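Local coordinates for protein probable porin (PDB 4FT6) that forms an outer-membrane beta-barrel porin of the OprD family, probably letting small, chiefly anionic solutes such as carboxylates cross the outer membrane, at residues A[21-26]-A[37-42]; A[365-370]-A[381-386]. All coordinates share one frame; numbering follows the deposited sequence.

Interaction 1 (A[21-26]-A[37-42]); sequences NLYFNR and KQEEWA. With C8E ((hydroxyethyloxy)tri(ethyloxy)octane), chain C.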
loop_
_atom_site.group_PDB
_atom_site.type_symbol
_atom_site.label_atom_id
_atom_site.label_comp_id
_atom_site.label_asym_id
_atom_site.label_seq_id
_atom_site.Cartn_x
_atom_site.Cartn_y
_atom_site.Cartn_z
ATOM N N ASN A 21 -10.388 14.754 1.059
ATOM C CA ASN A 21 -9.812 16.048 0.713
ATOM C C ASN A 21 -8.342 16.032 1.090
ATOM O O ASN A 21 -8.001 15.772 2.246
ATOM C CB ASN A 21 -10.513 17.183 1.455
ATOM C CG ASN A 21 -10.140 18.542 0.908
ATOM O OD1 ASN A 21 -9.151 19.154 1.337
ATOM N ND2 ASN A 21 -10.918 19.022 -0.060
ATOM N N LEU A 22 -7.465 16.298 0.126
ATOM C CA LEU A 22 -6.037 16.090 0.354
ATOM C C LEU A 22 -5.203 17.292 -0.054
ATOM O O LEU A 22 -5.299 17.767 -1.192
ATOM C CB LEU A 22 -5.563 14.857 -0.417
ATOM C CG LEU A 22 -4.131 14.386 -0.190
ATOM C CD1 LEU A 22 -3.852 14.376 1.288
ATOM C CD2 LEU A 22 -3.963 12.982 -0.765
ATOM N N TYR A 23 -4.393 17.779 0.885
ATOM C CA TYR A 23 -3.391 18.788 0.584
ATOM C C TYR A 23 -2.029 18.108 0.708
ATOM O O TYR A 23 -1.715 17.527 1.748
ATOM C CB TYR A 23 -3.492 19.984 1.543
ATOM C CG TYR A 23 -2.311 20.925 1.425
ATOM C CD1 TYR A 23 -2.270 21.896 0.439
ATOM C CD2 TYR A 23 -1.230 20.823 2.280
ATOM C CE1 TYR A 23 -1.185 22.746 0.320
ATOM C CE2 TYR A 23 -0.137 21.670 2.163
ATOM C CZ TYR A 23 -0.122 22.626 1.184
ATOM O OH TYR A 23 0.958 23.464 1.066
ATOM N N PHE A 24 -1.222 18.189 -0.343
ATOM C CA PHE A 24 0.066 17.504 -0.382
ATOM C C PHE A 24 1.147 18.512 -0.721
ATOM O O PHE A 24 1.002 19.280 -1.668
ATOM C CB PHE A 24 0.031 16.424 -1.459
ATOM C CG PHE A 24 1.305 15.620 -1.570
ATOM C CD1 PHE A 24 2.382 16.081 -2.317
ATOM C CD2 PHE A 24 1.406 14.381 -0.962
ATOM C CE1 PHE A 24 3.553 15.326 -2.427
ATOM C CE2 PHE A 24 2.570 13.618 -1.071
ATOM C CZ PHE A 24 3.647 14.092 -1.804
ATOM N N ASN A 25 2.238 18.493 0.035
ATOM C CA ASN A 25 3.309 19.457 -0.170
ATOM C C ASN A 25 4.660 18.808 0.106
ATOM O O ASN A 25 5.088 18.691 1.257
ATOM C CB ASN A 25 3.092 20.686 0.718
ATOM C CG ASN A 25 3.945 21.873 0.299
ATOM O OD1 ASN A 25 5.101 21.715 -0.096
ATOM N ND2 ASN A 25 3.372 23.072 0.381
ATOM N N ARG A 26 5.310 18.350 -0.958
ATOM C CA ARG A 26 6.651 17.794 -0.854
ATOM C C ARG A 26 7.636 18.877 -1.226
ATOM O O ARG A 26 7.648 19.355 -2.365
ATOM C CB ARG A 26 6.841 16.606 -1.790
ATOM C CG ARG A 26 8.293 16.145 -1.908
ATOM C CD ARG A 26 8.385 14.780 -2.585
ATOM N NE ARG A 26 7.677 13.739 -1.833
ATOM C CZ ARG A 26 7.504 12.492 -2.256
ATOM N NH1 ARG A 26 7.985 12.128 -3.430
ATOM N NH2 ARG A 26 6.844 11.613 -1.513
ATOM N N LYS A 37 9.331 22.117 -5.653
ATOM C CA LYS A 37 8.196 21.769 -4.815
ATOM C C LYS A 37 7.129 20.995 -5.580
ATOM O O LYS A 37 6.898 21.252 -6.759
ATOM C CB LYS A 37 7.587 23.067 -4.278
ATOM C CG LYS A 37 6.506 22.895 -3.252
ATOM C CD LYS A 37 5.644 24.148 -3.170
ATOM C CE LYS A 37 6.428 25.401 -2.850
ATOM N NZ LYS A 37 5.489 26.545 -2.646
ATOM N N GLN A 38 6.503 20.032 -4.911
ATOM C CA GLN A 38 5.235 19.486 -5.372
ATOM C C GLN A 38 4.190 19.922 -4.362
ATOM O O GLN A 38 4.168 19.424 -3.232
ATOM C CB GLN A 38 5.261 17.956 -5.440
ATOM C CG GLN A 38 6.226 17.365 -6.449
ATOM C CD GLN A 38 6.502 15.878 -6.209
ATOM O OE1 GLN A 38 5.894 15.242 -5.338
ATOM N NE2 GLN A 38 7.437 15.326 -6.975
ATOM N N GLU A 39 3.328 20.859 -4.751
ATOM C CA GLU A 39 2.278 21.315 -3.845
ATOM C C GLU A 39 0.935 21.358 -4.531
ATOM O O GLU A 39 0.678 22.264 -5.325
ATOM C CB GLU A 39 2.588 22.706 -3.299
ATOM C CG GLU A 39 1.525 23.240 -2.364
ATOM C CD GLU A 39 1.797 24.666 -1.950
ATOM O OE1 GLU A 39 2.399 25.410 -2.756
ATOM O OE2 GLU A 39 1.415 25.041 -0.822
ATOM N N GLU A 40 0.075 20.394 -4.219
ATOM C CA GLU A 40 -1.259 20.345 -4.822
ATOM C C GLU A 40 -2.360 20.098 -3.796
ATOM O O GLU A 40 -2.101 19.660 -2.672
ATOM C CB GLU A 40 -1.316 19.304 -5.948
ATOM C CG GLU A 40 -0.529 19.697 -7.188
ATOM C CD GLU A 40 -0.546 18.630 -8.263
ATOM O OE1 GLU A 40 -0.827 18.971 -9.440
ATOM O OE2 GLU A 40 -0.273 17.451 -7.935
ATOM N N TRP A 41 -3.589 20.396 -4.196
ATOM C CA TRP A 41 -4.746 20.195 -3.340
ATOM C C TRP A 41 -5.918 19.656 -4.169
ATOM O O TRP A 41 -6.273 20.236 -5.197
ATOM C CB TRP A 41 -5.126 21.516 -2.704
ATOM C CG TRP A 41 -6.267 21.414 -1.774
ATOM C CD1 TRP A 41 -6.612 20.337 -1.014
ATOM C CD2 TRP A 41 -7.227 22.440 -1.487
ATOM N NE1 TRP A 41 -7.728 20.630 -0.267
ATOM C CE2 TRP A 41 -8.126 21.915 -0.540
ATOM C CE3 TRP A 41 -7.409 23.752 -1.938
ATOM C CZ2 TRP A 41 -9.200 22.656 -0.039
ATOM C CZ3 TRP A 41 -8.472 24.489 -1.442
ATOM C CH2 TRP A 41 -9.355 23.941 -0.502
ATOM N N ALA A 42 -6.523 18.559 -3.716
ATOM C CA ALA A 42 -7.502 17.838 -4.523
ATOM C C ALA A 42 -8.570 17.186 -3.665
ATOM O O ALA A 42 -8.353 16.898 -2.485
ATOM C CB ALA A 42 -6.809 16.777 -5.377
HETATM C C3 C8E C . -3.430 27.501 -1.865
HETATM C C4 C8E C . -4.744 27.033 -1.253
HETATM C C5 C8E C . -4.634 25.590 -0.774
HETATM C C6 C8E C . -5.064 25.456 0.683
HETATM C C7 C8E C . -5.480 24.033 1.042
HETATM C C8 C8E C . -5.670 23.884 2.549
HETATM O O9 C8E C . -6.768 23.041 2.837
HETATM C C10 C8E C . -6.389 21.715 3.146
HETATM C C11 C8E C . -7.527 20.999 3.871
HETATM O O12 C8E C . -7.182 19.661 4.158
HETATM C C13 C8E C . -7.448 19.324 5.500
#

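Interaction 2 (A[365-370]-A[381-386]); sequences LRWRNA and DENRLI. With C8E ((hydroxyethyloxy)tri(ethyloxy)octane), chain C.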
loop_
_atom_site.group_PDB
_atom_site.type_symbol
_atom_site.label_atom_id
_atom_site.label_comp_id
_atom_site.label_asym_id
_atom_site.label_seq_id
_atom_site.Cartn_x
_atom_site.Cartn_y
_atom_site.Cartn_z
ATOM N N LEU A 365 -9.640 14.060 10.393
ATOM C CA LEU A 365 -8.566 14.935 9.965
ATOM C C LEU A 365 -7.244 14.350 10.414
ATOM O O LEU A 365 -7.076 13.981 11.580
ATOM C CB LEU A 365 -8.733 16.333 10.560
ATOM C CG LEU A 365 -7.487 17.187 10.319
ATOM C CD1 LEU A 365 -7.302 17.395 8.812
ATOM C CD2 LEU A 365 -7.538 18.514 11.069
ATOM N N ARG A 366 -6.293 14.287 9.494
ATOM C CA ARG A 366 -5.017 13.655 9.774
ATOM C C ARG A 366 -3.873 14.424 9.130
ATOM O O ARG A 366 -3.961 14.854 7.976
ATOM C CB ARG A 366 -5.059 12.212 9.267
ATOM C CG ARG A 366 -3.721 11.541 9.058
ATOM C CD ARG A 366 -3.965 10.088 8.718
ATOM N NE ARG A 366 -2.754 9.400 8.278
ATOM C CZ ARG A 366 -2.670 8.087 8.098
ATOM N NH1 ARG A 366 -3.726 7.322 8.333
ATOM N NH2 ARG A 366 -1.534 7.543 7.692
ATOM N N TRP A 367 -2.794 14.601 9.879
ATOM C CA TRP A 367 -1.647 15.334 9.370
ATOM C C TRP A 367 -0.426 14.413 9.348
ATOM O O TRP A 367 -0.119 13.744 10.341
ATOM C CB TRP A 367 -1.416 16.577 10.232
ATOM C CG TRP A 367 -0.092 17.249 10.048
ATOM C CD1 TRP A 367 0.464 17.674 8.870
ATOM C CD2 TRP A 367 0.826 17.624 11.087
ATOM N NE1 TRP A 367 1.684 18.273 9.119
ATOM C CE2 TRP A 367 1.928 18.250 10.470
ATOM C CE3 TRP A 367 0.831 17.475 12.475
ATOM C CZ2 TRP A 367 3.024 18.727 11.200
ATOM C CZ3 TRP A 367 1.916 17.950 13.198
ATOM C CH2 TRP A 367 2.997 18.569 12.561
ATOM N N ARG A 368 0.257 14.350 8.212
ATOM C CA ARG A 368 1.457 13.531 8.118
ATOM C C ARG A 368 2.648 14.382 7.719
ATOM O O ARG A 368 2.618 15.088 6.698
ATOM C CB ARG A 368 1.262 12.379 7.135
ATOM C CG ARG A 368 -0.010 11.584 7.409
ATOM C CD ARG A 368 -0.232 10.485 6.396
ATOM N NE ARG A 368 0.931 9.607 6.308
ATOM C CZ ARG A 368 1.057 8.598 5.454
ATOM N NH1 ARG A 368 0.085 8.308 4.595
ATOM N NH2 ARG A 368 2.170 7.880 5.464
ATOM N N ASN A 369 3.694 14.305 8.540
ATOM C CA ASN A 369 4.888 15.111 8.349
ATOM C C ASN A 369 6.127 14.225 8.259
ATOM O O ASN A 369 6.277 13.293 9.055
ATOM C CB ASN A 369 5.037 16.097 9.512
ATOM C CG ASN A 369 6.108 17.119 9.266
ATOM O OD1 ASN A 369 7.286 16.868 9.498
ATOM N ND2 ASN A 369 5.707 18.287 8.788
ATOM N N ALA A 370 7.013 14.497 7.300
ATOM C CA ALA A 370 8.218 13.676 7.151
ATOM C C ALA A 370 9.446 14.473 6.750
ATOM O O ALA A 370 9.364 15.378 5.916
ATOM C CB ALA A 370 7.991 12.560 6.166
ATOM N N ASP A 381 11.168 17.503 2.684
ATOM C CA ASP A 381 10.284 17.713 3.821
ATOM C C ASP A 381 8.882 17.616 3.263
ATOM O O ASP A 381 8.561 18.277 2.276
ATOM C CB ASP A 381 10.497 19.100 4.423
ATOM C CG ASP A 381 11.903 19.300 4.964
ATOM O OD1 ASP A 381 12.534 18.320 5.410
ATOM O OD2 ASP A 381 12.382 20.448 4.938
ATOM N N GLU A 382 8.044 16.780 3.857
ATOM C CA GLU A 382 6.739 16.541 3.260
ATOM C C GLU A 382 5.641 16.740 4.270
ATOM O O GLU A 382 5.755 16.316 5.415
ATOM C CB GLU A 382 6.660 15.129 2.686
ATOM C CG GLU A 382 5.544 14.921 1.694
ATOM C CD GLU A 382 5.413 13.466 1.296
ATOM O OE1 GLU A 382 4.577 12.768 1.899
ATOM O OE2 GLU A 382 6.156 13.008 0.400
ATOM N N ASN A 383 4.580 17.408 3.841
ATOM C CA ASN A 383 3.397 17.566 4.659
ATOM C C ASN A 383 2.161 17.182 3.875
ATOM O O ASN A 383 2.023 17.524 2.691
ATOM C CB ASN A 383 3.246 19.005 5.105
ATOM C CG ASN A 383 4.056 19.314 6.326
ATOM O OD1 ASN A 383 3.612 19.085 7.457
ATOM N ND2 ASN A 383 5.254 19.840 6.117
ATOM N N ARG A 384 1.258 16.472 4.537
ATOM C CA ARG A 384 -0.042 16.216 3.958
ATOM C C ARG A 384 -1.109 16.509 4.994
ATOM O O ARG A 384 -0.954 16.178 6.172
ATOM C CB ARG A 384 -0.145 14.780 3.431
ATOM C CG ARG A 384 1.128 13.957 3.611
ATOM C CD ARG A 384 1.611 13.268 2.328
ATOM N NE ARG A 384 1.192 11.870 2.232
ATOM C CZ ARG A 384 1.930 10.876 1.735
ATOM N NH1 ARG A 384 3.154 11.101 1.288
ATOM N NH2 ARG A 384 1.439 9.640 1.696
ATOM N N LEU A 385 -2.167 17.181 4.555
ATOM C CA LEU A 385 -3.372 17.335 5.357
ATOM C C LEU A 385 -4.403 16.422 4.710
ATOM O O LEU A 385 -4.575 16.444 3.487
ATOM C CB LEU A 385 -3.876 18.778 5.322
ATOM C CG LEU A 385 -3.836 19.579 6.615
ATOM C CD1 LEU A 385 -3.876 18.642 7.825
ATOM C CD2 LEU A 385 -2.613 20.482 6.649
ATOM N N ILE A 386 -5.070 15.598 5.510
ATOM C CA ILE A 386 -6.047 14.666 4.964
ATOM C C ILE A 386 -7.366 14.732 5.723
ATOM O O ILE A 386 -7.427 14.434 6.922
ATOM C CB ILE A 386 -5.523 13.214 4.982
ATOM C CG1 ILE A 386 -4.031 13.172 4.648
ATOM C CG2 ILE A 386 -6.316 12.343 4.010
ATOM C CD1 ILE A 386 -3.408 11.860 4.931
HETATM C C3 C8E C . -3.430 27.501 -1.865
HETATM C C4 C8E C . -4.744 27.033 -1.253
HETATM C C5 C8E C . -4.634 25.590 -0.774
HETATM C C6 C8E C . -5.064 25.456 0.683
HETATM C C7 C8E C . -5.480 24.033 1.042
HETATM C C8 C8E C . -5.670 23.884 2.549
HETATM O O9 C8E C . -6.768 23.041 2.837
HETATM C C10 C8E C . -6.389 21.715 3.146
HETATM C C11 C8E C . -7.527 20.999 3.871
HETATM O O12 C8E C . -7.182 19.661 4.158
HETATM C C13 C8E C . -7.448 19.324 5.500
#

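Interaction 1 (A[21-26]-A[37-42])
Tyr23 and Trp41 sit opposite each other as a non-hydrogen-bonded pair where strands 21-26 and 37-42 run antiparallel (176°) in a beta hairpin, with backbone hydrogen bonds at the pairs Leu22–Ala42, Phe24–Glu40 and Arg26–Gln38. With CG anti to the backbone N (chi1 -178°), the Trp41 indole leans toward the neighbouring strand and meets Asn21 diagonally: its NE1 donates to Asn21 OD1 at 2.6 Å, the oxygen lying in the indole plane while the amide is turned 71° from it. The detergent C8E lies over one face of the indole, C7 being 3.5 Å from Trp41 CD2. The Tyr23 hydroxyl gives its proton to Glu39 OE2 on the anti side (OH to OE2 2.5 Å) and accepts from Asn25 ND2 in the amide plane (ND2 to OH 2.5 Å). Lys37 NZ bridges the other oxygen, OE1, from above the carboxylate plane. On the face bearing Phe24 and Arg26, Gln38 runs alongside both, its OE1 3.7 Å from Phe24 CE1; the Arg26 guanidinium pairs with Glu382, and Glu40 binds Ser74 and Ser81. The detergent-bearing face, consistent with a membrane-facing barrel wall, thus keeps its indole N-H, phenol and carboxylate tied into local pairings.

Interaction 2 (A[365-370]-A[381-386])
Trp367 and Asn369 both lean toward strand 381-386 and donate to one atom, Asn383 OD1. The Trp367 ring is swung there by a first torsion that sets CG anti to the backbone N (chi1 166°), and NE1 donates to OD1 at 2.7 Å, with the indole and the Asn383 amide nearly coplanar. Asn369 ND2 reaches the same oxygen at 2.6 Å, but from above the carbonyl plane, the two amides being turned 67° against each other. Asn383 meets both donors with CG beside its own backbone N. The Asn369 CB also rests over one face of the indole, offset toward the rim, while Asn369 OD1 accepts from Arg347, so both ends of that amide are held. The two strands form an antiparallel hairpin in the wall of the OprD-family barrel, the backbones hydrogen-bonded at Arg366–Ile386, Arg368–Arg384 and Ala370–Glu382. The side chains of those pairs share the other face, consistent with the arginine-rich channel lining known in this family. There Arg384 NH2 stands over one face of the Arg368 guanidinium, though the Arg384 end is less certainly placed, while Arg366 NH2 lies over the opposite face. These like charges would repel, and Asp350, salt-bridged to Arg366 NE, probably offsets part of the cost. Ile386 CD1 packs against the aliphatic run of Arg368, 3.8 Å from its CD. On the Trp367 face, the CD1 branches of Leu365 and Leu385 touch at 3.8 Å where the side chains cross, and the detergent C8E lies beside Leu385, its O12 3.6 Å from Leu385 CB.

Interactions 1 and 2 flank the seam of the barrel: strand 14-28, the first, pairs antiparallel with strand 380-392, the last, bringing the two contact centres about 10 Å apart. A probable backbone hydrogen bond from Asn25 N to Asn383 O (2.8 Å) belongs to that seam. On the face carrying Phe24 and Arg384, Arg26 NH2 forms a salt bridge to Glu382 OE2 at 2.5 Å, and Phe24 CD2 packs 3.5 Å from Arg384 CD. On the other face one C8E molecule touches both contacts, its octyl tail over Trp41 and its ether end at Leu365 and Leu385, as a lipid might lie against this outer wall.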